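Local coordinates for surface protein SPB1 (Streptococcus agalactiae, PDB 4UZG) that forms the backbone subunit of the group B streptococcus pilus 2b, a structural protein that is probably polymerised into the fibre by sortase, at residues A[19-24]-A[40-45]; A[173-178]-A[185-190]; A[197-202]-A[226-231]. One frame throughout, in Å; residues are numbered along the deposited sequence.

Overall arrangement
The three contacts lie along an elongated, all-beta chain. Contact 1 sits on one side of the chain's centre, contacts 2 and 3 on the other, in the prealbumin-like part. About 44 Å separate the centres of contacts 1 and 2, and about 31 Å those of contacts 1 and 3; neither pair touches. Contacts 2 and 3 are neighbours, about 15 Å between centres: strands 169-177 and 225-231 adjoin in one sheet, where Ile173 N lies 2.7 Å from Ile226 O, and Phe189 CD1 packs on Ile226 CD1 at 3.8 Å. Contact 2 includes the lysine of a covalent side-chain crosslink, whereas in contact 3 the side chain of Leu199 is about 8 Å from a calcium ion.

Contact 1 (A[19-24]-A[40-45]); sequences YTITYK and IKDTMP
Tyr19 opens the series of contacts by meeting Met44, the two side chains approaching from opposing segments. Its CB points toward segment 40-45, and with CG anti to the carbonyl carbon (chi1 -69°) Tyr19 OH comes to 3.6 Å from Met44 CE. The methyl also touches the ring carbon, Met44 CE to Tyr19 CE2 being 3.8 Å. Met44 SD stands 4.6 Å from the centroid of the Tyr19 ring, 29° off the ring normal, a Met-aromatic contact of oblique geometry. Met44 gets there because its chain is folded at both chi2 and chi3, bringing its end nearer than its CB direction alone would suggest. Tyr127 of strand 121-131 meets the Tyr19 ring nearly parallel and is also touched by Met44, giving the pair a common neighbour.

Two residues on, Ile21 again points toward the other strand, and its CD1 methyl does all the close touching. Ile21 CD1 lies 3.5 Å from Asp42 OD2 and 4.1 Å from Ile40 CG2; the two isoleucine side chains run antiparallel alongside one another. The Asp42 carboxylate is buried beside this methyl, with Tyr127 OH and Lys4 NZ as weak hydrogen-bond partners of OD2 and OD1, respectively.

No hydrogen bond links the two segments, and their closest CA atoms, of Ile21 and Ile40, remain 8.9 Å apart. Strands 16-26 and 37-43 thus meet through side chains while each pairs with other strands, an arrangement consistent with the two packed layers of a beta sandwich.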
loop_
_atom_site.group_PDB
_atom_site.type_symbol
_atom_site.label_atom_id
_atom_site.label_comp_id
_atom_site.label_asym_id
_atom_site.label_seq_id
_atom_site.Cartn_x
_atom_site.Cartn_y
_atom_site.Cartn_z
ATOM N N TYR A 19 8.916 2.217 1.109
ATOM C CA TYR A 19 9.552 0.917 1.180
ATOM C C TYR A 19 10.971 1.023 1.725
ATOM O O TYR A 19 11.682 1.994 1.439
ATOM C CB TYR A 19 9.682 0.350 -0.222
ATOM C CG TYR A 19 8.398 -0.054 -0.921
ATOM C CD1 TYR A 19 7.905 -1.333 -0.792
ATOM C CD2 TYR A 19 7.716 0.817 -1.749
ATOM C CE1 TYR A 19 6.788 -1.758 -1.484
ATOM C CE2 TYR A 19 6.576 0.411 -2.444
ATOM C CZ TYR A 19 6.114 -0.874 -2.315
ATOM O OH TYR A 19 5.017 -1.240 -3.056
ATOM N N THR A 20 11.386 -0.001 2.463
ATOM C CA THR A 20 12.747 -0.132 2.942
ATOM C C THR A 20 13.268 -1.530 2.629
ATOM O O THR A 20 12.635 -2.519 3.003
ATOM C CB THR A 20 12.849 0.121 4.461
ATOM O OG1 THR A 20 12.328 1.426 4.751
ATOM C CG2 THR A 20 14.295 0.075 4.929
ATOM N N ILE A 21 14.406 -1.589 1.941
ATOM C CA ILE A 21 15.113 -2.840 1.689
ATOM C C ILE A 21 16.367 -2.806 2.555
ATOM O O ILE A 21 17.138 -1.849 2.484
ATOM C CB ILE A 21 15.540 -2.959 0.219
ATOM C CG1 ILE A 21 14.324 -2.937 -0.703
ATOM C CG2 ILE A 21 16.378 -4.224 0.030
ATOM C CD1 ILE A 21 14.704 -2.631 -2.151
ATOM N N THR A 22 16.585 -3.835 3.353
ATOM C CA THR A 22 17.717 -3.915 4.286
ATOM C C THR A 22 18.481 -5.215 4.022
ATOM O O THR A 22 17.855 -6.288 3.949
ATOM C CB THR A 22 17.207 -3.854 5.780
ATOM O OG1 THR A 22 16.444 -2.645 5.984
ATOM C CG2 THR A 22 18.343 -3.910 6.786
ATOM N N TYR A 23 19.808 -5.129 3.915
ATOM C CA TYR A 23 20.669 -6.286 3.731
ATOM C C TYR A 23 21.822 -6.134 4.704
ATOM O O TYR A 23 22.628 -5.225 4.591
ATOM C CB TYR A 23 21.174 -6.312 2.304
ATOM C CG TYR A 23 22.093 -7.454 1.965
ATOM C CD1 TYR A 23 21.585 -8.682 1.575
ATOM C CD2 TYR A 23 23.464 -7.263 1.919
ATOM C CE1 TYR A 23 22.413 -9.704 1.188
ATOM C CE2 TYR A 23 24.319 -8.286 1.542
ATOM C CZ TYR A 23 23.783 -9.502 1.183
ATOM O OH TYR A 23 24.625 -10.510 0.784
ATOM N N LYS A 24 21.893 -7.040 5.664
ATOM C CA LYS A 24 22.813 -6.913 6.783
ATOM C C LYS A 24 24.116 -7.635 6.615
ATOM O O LYS A 24 25.008 -7.521 7.466
ATOM C CB LYS A 24 22.144 -7.386 8.060
ATOM C CG LYS A 24 21.036 -6.464 8.547
ATOM C CD LYS A 24 20.975 -6.600 10.075
ATOM C CE LYS A 24 19.687 -6.188 10.713
ATOM N NZ LYS A 24 18.591 -7.064 10.264
ATOM N N ILE A 40 21.149 -4.833 -6.196
ATOM C CA ILE A 40 19.813 -4.852 -5.620
ATOM C C ILE A 40 18.828 -4.736 -6.777
ATOM O O ILE A 40 18.813 -3.738 -7.491
ATOM C CB ILE A 40 19.622 -3.663 -4.658
ATOM C CG1 ILE A 40 20.646 -3.726 -3.520
ATOM C CG2 ILE A 40 18.189 -3.639 -4.122
ATOM C CD1 ILE A 40 21.836 -2.792 -3.698
ATOM N N LYS A 41 18.007 -5.767 -6.957
ATOM C CA LYS A 41 17.017 -5.792 -8.032
ATOM C C LYS A 41 15.640 -5.854 -7.424
ATOM O O LYS A 41 15.373 -6.712 -6.593
ATOM C CB LYS A 41 17.207 -7.012 -8.923
ATOM C CG LYS A 41 18.359 -6.903 -9.860
ATOM C CD LYS A 41 18.475 -8.100 -10.788
ATOM C CE LYS A 41 19.680 -7.961 -11.714
ATOM N NZ LYS A 41 19.744 -9.095 -12.683
ATOM N N ASP A 42 14.746 -4.960 -7.833
ATOM C CA ASP A 42 13.400 -4.891 -7.236
ATOM C C ASP A 42 12.380 -4.974 -8.347
ATOM O O ASP A 42 12.359 -4.130 -9.257
ATOM C CB ASP A 42 13.280 -3.574 -6.482
ATOM C CG ASP A 42 12.045 -3.484 -5.629
ATOM O OD1 ASP A 42 10.976 -3.972 -6.008
ATOM O OD2 ASP A 42 12.125 -2.836 -4.546
ATOM N N THR A 43 11.563 -6.026 -8.295
ATOM C CA THR A 43 10.467 -6.194 -9.236
ATOM C C THR A 43 9.183 -5.788 -8.494
ATOM O O THR A 43 8.756 -6.461 -7.559
ATOM C CB THR A 43 10.357 -7.636 -9.726
ATOM O OG1 THR A 43 11.603 -8.043 -10.290
ATOM C CG2 THR A 43 9.243 -7.778 -10.772
ATOM N N MET A 44 8.621 -4.666 -8.917
ATOM C CA MET A 44 7.422 -4.098 -8.316
ATOM C C MET A 44 6.185 -4.758 -8.902
ATOM O O MET A 44 6.242 -5.378 -9.965
ATOM C CB MET A 44 7.419 -2.604 -8.598
ATOM C CG MET A 44 8.380 -1.820 -7.728
ATOM S SD MET A 44 7.791 -1.679 -6.015
ATOM C CE MET A 44 6.636 -0.327 -6.173
ATOM N N PRO A 45 5.034 -4.583 -8.240
ATOM C CA PRO A 45 3.748 -4.898 -8.868
ATOM C C PRO A 45 3.580 -4.048 -10.124
ATOM O O PRO A 45 4.350 -3.136 -10.417
ATOM C CB PRO A 45 2.721 -4.477 -7.819
ATOM C CG PRO A 45 3.395 -4.057 -6.680
ATOM C CD PRO A 45 4.845 -3.939 -6.935
#

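Contact 2 (A[173-178]-A[185-190]); sequences IKKIDG and QGAIFV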
loop_
_atom_site.group_PDB
_atom_site.type_symbol
_atom_site.label_atom_id
_atom_site.label_comp_id
_atom_site.label_asym_id
_atom_site.label_seq_id
_atom_site.Cartn_x
_atom_site.Cartn_y
_atom_site.Cartn_z
ATOM N N ILE A 173 -21.476 -1.969 1.620
ATOM C CA ILE A 173 -22.658 -1.508 2.331
ATOM C C ILE A 173 -23.882 -2.193 1.761
ATOM O O ILE A 173 -24.082 -2.173 0.552
ATOM C CB ILE A 173 -22.830 0.015 2.165
ATOM C CG1 ILE A 173 -21.591 0.794 2.598
ATOM C CG2 ILE A 173 -24.057 0.500 2.938
ATOM C CD1 ILE A 173 -21.551 2.247 2.054
ATOM N N LYS A 174 -24.704 -2.782 2.623
ATOM C CA LYS A 174 -25.994 -3.319 2.213
ATOM C C LYS A 174 -27.092 -2.530 2.880
ATOM O O LYS A 174 -27.150 -2.421 4.092
ATOM C CB LYS A 174 -26.171 -4.787 2.564
ATOM C CG LYS A 174 -27.524 -5.333 2.043
ATOM C CD LYS A 174 -27.668 -6.847 2.157
ATOM C CE LYS A 174 -27.692 -7.306 3.604
ATOM N NZ LYS A 174 -27.638 -8.796 3.747
ATOM N N LYS A 175 -27.981 -1.997 2.066
ATOM C CA LYS A 175 -29.093 -1.194 2.542
ATOM C C LYS A 175 -30.358 -2.041 2.542
ATOM O O LYS A 175 -30.691 -2.631 1.505
ATOM C CB LYS A 175 -29.281 -0.016 1.589
ATOM C CG LYS A 175 -30.293 0.975 2.024
ATOM C CD LYS A 175 -29.764 1.545 3.328
ATOM C CE LYS A 175 -30.625 2.563 3.933
ATOM N NZ LYS A 175 -31.947 2.032 4.336
ATOM N N ILE A 176 -31.042 -2.093 3.677
ATOM C CA ILE A 176 -32.258 -2.871 3.803
ATOM C C ILE A 176 -33.373 -2.082 4.481
ATOM O O ILE A 176 -33.155 -1.058 5.113
ATOM C CB ILE A 176 -32.020 -4.193 4.582
ATOM C CG1 ILE A 176 -31.730 -3.936 6.075
ATOM C CG2 ILE A 176 -30.953 -5.049 3.905
ATOM C CD1 ILE A 176 -31.729 -5.187 6.908
ATOM N N ASP A 177 -34.581 -2.603 4.326
ATOM C CA ASP A 177 -35.731 -2.205 5.142
ATOM C C ASP A 177 -35.594 -2.900 6.508
ATOM O O ASP A 177 -35.458 -4.118 6.570
ATOM C CB ASP A 177 -36.999 -2.667 4.401
ATOM C CG ASP A 177 -38.284 -2.331 5.111
ATOM O OD1 ASP A 177 -38.445 -2.649 6.305
ATOM O OD2 ASP A 177 -39.173 -1.824 4.405
ATOM N N GLY A 178 -35.600 -2.132 7.593
ATOM C CA GLY A 178 -35.382 -2.701 8.911
ATOM C C GLY A 178 -36.431 -3.711 9.343
ATOM O O GLY A 178 -36.180 -4.550 10.202
ATOM N N GLN A 185 -32.679 -0.429 -3.287
ATOM C CA GLN A 185 -31.936 0.358 -4.243
ATOM C C GLN A 185 -32.207 1.845 -4.060
ATOM O O GLN A 185 -33.243 2.251 -3.498
ATOM C CB GLN A 185 -32.320 -0.065 -5.661
ATOM C CG GLN A 185 -33.710 0.406 -6.065
ATOM C CD GLN A 185 -34.060 0.040 -7.436
ATOM O OE1 GLN A 185 -33.866 -1.099 -7.858
ATOM N NE2 GLN A 185 -34.600 1.002 -8.171
ATOM N N GLY A 186 -31.305 2.660 -4.588
ATOM C CA GLY A 186 -31.569 4.073 -4.739
ATOM C C GLY A 186 -31.236 4.950 -3.555
ATOM O O GLY A 186 -31.417 6.161 -3.653
ATOM N N ALA A 187 -30.764 4.382 -2.443
ATOM C CA ALA A 187 -30.298 5.220 -1.334
ATOM C C ALA A 187 -28.961 5.836 -1.721
ATOM O O ALA A 187 -28.160 5.191 -2.392
ATOM C CB ALA A 187 -30.113 4.384 -0.092
ATOM N N ILE A 188 -28.730 7.073 -1.290
ATOM C CA ILE A 188 -27.486 7.761 -1.567
ATOM C C ILE A 188 -26.734 7.958 -0.258
ATOM O O ILE A 188 -27.298 8.488 0.710
ATOM C CB ILE A 188 -27.688 9.126 -2.266
ATOM C CG1 ILE A 188 -28.515 8.933 -3.545
ATOM C CG2 ILE A 188 -26.340 9.799 -2.554
ATOM C CD1 ILE A 188 -28.870 10.222 -4.241
ATOM N N PHE A 189 -25.463 7.556 -0.243
ATOM C CA PHE A 189 -24.568 7.736 0.899
ATOM C C PHE A 189 -23.325 8.491 0.496
ATOM O O PHE A 189 -22.857 8.412 -0.650
ATOM C CB PHE A 189 -24.121 6.374 1.443
ATOM C CG PHE A 189 -25.178 5.640 2.226
ATOM C CD1 PHE A 189 -26.146 4.882 1.576
ATOM C CD2 PHE A 189 -25.247 5.736 3.601
ATOM C CE1 PHE A 189 -27.109 4.219 2.285
ATOM C CE2 PHE A 189 -26.227 5.080 4.306
ATOM C CZ PHE A 189 -27.173 4.334 3.654
ATOM N N VAL A 190 -22.756 9.172 1.482
ATOM C CA VAL A 190 -21.376 9.614 1.453
ATOM C C VAL A 190 -20.650 8.964 2.634
ATOM O O VAL A 190 -21.282 8.524 3.599
ATOM C CB VAL A 190 -21.252 11.157 1.471
ATOM C CG1 VAL A 190 -21.883 11.747 0.225
ATOM C CG2 VAL A 190 -21.840 11.780 2.729
#
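Lys175 reaches across to Ala187 and Phe189 with CG, CD and CE of its chain. Its CB points toward segment 185-190, and with CG anti to the backbone N (chi1 -174°) Lys175 CG lies 4.0 Å from Ala187 CB. The chain then bends at chi2, carrying CD to the rim of the Phe189 ring: Lys175 CD lies in the ring plane, 3.8 Å from Phe189 CZ and 3.9 Å from Phe189 CE1, meeting its edge, not a face. Lys175 CE keeps to the same corner, 3.9 Å from Phe189 CZ, and the two side chains cross at about a right angle.

A second bend, at chi4, turns NZ to its covalent partner, CG of Asn279 on strand 273-279. Lys175 NZ also makes a weak hydrogen bond of 3.4 Å to Ile176 O. Glu240 of strand 234-240 is touched by both Lys175 and Phe189.

A lysine nitrogen joined to an asparagine CG is an intramolecular isopeptide bond, as in other Gram-positive pilins. Joined in this way, NZ is an amide nitrogen and no longer a charged ammonium, which suits a lysine buried against Ala187 and Phe189, and strand 169-177 is tied covalently to strand 273-279.

Contact 3 (A[197-202]-A[226-231]); sequences QFLNFN and ITITGL. With EDO (1,2-ethanediol), chain C.
The backbones of Leu199-Phe201 and Ile228-Leu231 stay well apart, with CA atoms 10.1 Å from each other at Leu199 and Leu231 and 9.2 Å at Phe201 and Ile228, and no hydrogen bond crosses. Leu199 and Ile228 bridge this gap tip to tip, Leu199 CD2 meeting Ile228 CG2 at 3.9 Å, and Tyr218 packs against both.

Phe201 turns the edge of its ring to the strand: Thr229 O lies in the ring plane, 3.2 Å from Phe201 CE2 and 3.5 Å from Phe201 CZ. Just before it, Asn200 forms an Asx turn, Asn202 N donating to Asn200 OD1 at 2.9 Å from 37° above the carbonyl plane.

Beyond Thr229, Gly230 and Leu231 face Gly169 in a G1 beta bulge, with Gly230 at a positive phi of 114°. The Thr229 hydroxyl is hydrogen-bonded to Gln170 NE2, while Thr229 N makes a nearly straight hydrogen bond of 2.9 Å to O1 of a 1,2-ethanediol, probably from the crystallisation liquor.

The contact thus combines one aliphatic methyl contact with an aromatic C-H edge set against a carbonyl, an approach that is probably mildly favourable electrostatically, since ring hydrogens carry slight positive charge.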
loop_
_atom_site.group_PDB
_atom_site.type_symbol
_atom_site.label_atom_id
_atom_site.label_comp_id
_atom_site.label_asym_id
_atom_site.label_seq_id
_atom_site.Cartn_x
_atom_site.Cartn_y
_atom_site.Cartn_z
ATOM N N GLN A 197 -14.110 14.700 7.812
ATOM C CA GLN A 197 -14.009 14.899 6.376
ATOM C C GLN A 197 -14.764 13.841 5.607
ATOM O O GLN A 197 -15.068 12.767 6.137
ATOM C CB GLN A 197 -12.547 14.901 5.938
ATOM C CG GLN A 197 -11.714 15.996 6.585
ATOM C CD GLN A 197 -10.260 15.642 6.626
ATOM O OE1 GLN A 197 -9.870 14.584 7.122
ATOM N NE2 GLN A 197 -9.442 16.511 6.058
ATOM N N PHE A 198 -15.017 14.144 4.339
ATOM C CA PHE A 198 -15.851 13.327 3.476
ATOM C C PHE A 198 -15.057 12.841 2.275
ATOM O O PHE A 198 -14.243 13.563 1.689
ATOM C CB PHE A 198 -17.078 14.107 2.996
ATOM C CG PHE A 198 -17.967 14.498 4.125
ATOM C CD1 PHE A 198 -17.660 15.595 4.920
ATOM C CD2 PHE A 198 -19.068 13.722 4.460
ATOM C CE1 PHE A 198 -18.454 15.934 6.014
ATOM C CE2 PHE A 198 -19.880 14.064 5.558
ATOM C CZ PHE A 198 -19.558 15.168 6.328
ATOM N N LEU A 199 -15.297 11.593 1.889
ATOM C CA LEU A 199 -14.571 10.946 0.808
ATOM C C LEU A 199 -14.916 11.510 -0.551
ATOM O O LEU A 199 -16.095 11.521 -0.960
ATOM C CB LEU A 199 -14.910 9.453 0.806
ATOM C CG LEU A 199 -14.362 8.625 -0.359
ATOM C CD1 LEU A 199 -12.838 8.613 -0.336
ATOM C CD2 LEU A 199 -14.934 7.210 -0.300
ATOM N N ASN A 200 -13.890 11.943 -1.273
ATOM C CA ASN A 200 -13.971 12.218 -2.697
ATOM C C ASN A 200 -13.075 11.183 -3.376
ATOM O O ASN A 200 -11.851 11.181 -3.164
ATOM C CB ASN A 200 -13.513 13.625 -3.046
ATOM C CG ASN A 200 -13.524 13.855 -4.561
ATOM O OD1 ASN A 200 -12.981 13.098 -5.338
ATOM N ND2 ASN A 200 -14.253 14.855 -4.988
ATOM N N PHE A 201 -13.683 10.304 -4.151
ATOM C CA PHE A 201 -12.976 9.231 -4.837
ATOM C C PHE A 201 -13.195 9.383 -6.351
ATOM O O PHE A 201 -13.165 8.413 -7.118
ATOM C CB PHE A 201 -13.436 7.854 -4.337
ATOM C CG PHE A 201 -12.383 6.747 -4.335
ATOM C CD1 PHE A 201 -11.182 6.844 -5.039
ATOM C CD2 PHE A 201 -12.640 5.584 -3.631
ATOM C CE1 PHE A 201 -10.292 5.781 -5.039
ATOM C CE2 PHE A 201 -11.746 4.532 -3.622
ATOM C CZ PHE A 201 -10.570 4.635 -4.318
ATOM N N ASN A 202 -13.370 10.626 -6.793
ATOM C CA ASN A 202 -13.607 10.858 -8.214
ATOM C C ASN A 202 -12.384 10.580 -9.077
ATOM O O ASN A 202 -12.522 10.157 -10.225
ATOM C CB ASN A 202 -14.134 12.251 -8.436
ATOM C CG ASN A 202 -15.512 12.444 -7.811
ATOM O OD1 ASN A 202 -16.223 11.486 -7.437
ATOM N ND2 ASN A 202 -15.894 13.686 -7.678
ATOM N N ILE A 226 -23.561 -0.921 -2.068
ATOM C CA ILE A 226 -22.481 -0.024 -2.478
ATOM C C ILE A 226 -21.174 -0.703 -2.093
ATOM O O ILE A 226 -21.038 -1.163 -0.954
ATOM C CB ILE A 226 -22.549 1.319 -1.718
ATOM C CG1 ILE A 226 -23.769 2.135 -2.152
ATOM C CG2 ILE A 226 -21.265 2.151 -1.926
ATOM C CD1 ILE A 226 -24.163 3.202 -1.155
ATOM N N THR A 227 -20.195 -0.703 -3.002
ATOM C CA THR A 227 -18.853 -1.175 -2.669
ATOM C C THR A 227 -17.875 -0.024 -2.773
ATOM O O THR A 227 -17.783 0.630 -3.814
ATOM C CB THR A 227 -18.430 -2.337 -3.591
ATOM O OG1 THR A 227 -19.410 -3.372 -3.532
ATOM C CG2 THR A 227 -17.100 -2.908 -3.164
ATOM N N ILE A 228 -17.111 0.208 -1.706
ATOM C CA ILE A 228 -16.034 1.199 -1.695
ATOM C C ILE A 228 -14.747 0.444 -1.437
ATOM O O ILE A 228 -14.566 -0.141 -0.370
ATOM C CB ILE A 228 -16.257 2.310 -0.640
ATOM C CG1 ILE A 228 -17.640 2.965 -0.810
ATOM C CG2 ILE A 228 -15.132 3.322 -0.750
ATOM C CD1 ILE A 228 -17.984 3.984 0.260
ATOM N N THR A 229 -13.861 0.424 -2.432
ATOM C CA THR A 229 -12.641 -0.379 -2.376
ATOM C C THR A 229 -11.431 0.523 -2.364
ATOM O O THR A 229 -11.287 1.383 -3.227
ATOM C CB THR A 229 -12.573 -1.304 -3.602
ATOM O OG1 THR A 229 -13.780 -2.060 -3.680
ATOM C CG2 THR A 229 -11.357 -2.222 -3.539
ATOM N N GLY A 230 -10.533 0.293 -1.414
ATOM C CA GLY A 230 -9.260 0.986 -1.409
ATOM C C GLY A 230 -9.016 1.941 -0.252
ATOM O O GLY A 230 -8.422 3.001 -0.454
ATOM N N LEU A 231 -9.435 1.562 0.950
ATOM C CA LEU A 231 -9.368 2.424 2.124
ATOM C C LEU A 231 -8.401 1.851 3.171
ATOM O O LEU A 231 -8.359 0.660 3.450
ATOM C CB LEU A 231 -10.747 2.521 2.789
ATOM C CG LEU A 231 -11.818 3.219 1.960
ATOM C CD1 LEU A 231 -13.176 2.973 2.570
ATOM C CD2 LEU A 231 -11.530 4.693 1.859
HETATM C C1 EDO C . -15.321 1.165 -5.752
HETATM O O1 EDO C . -14.442 1.844 -4.865
HETATM C C2 EDO C . -14.741 1.140 -7.156
HETATM O O2 EDO C . -13.560 0.333 -7.151
#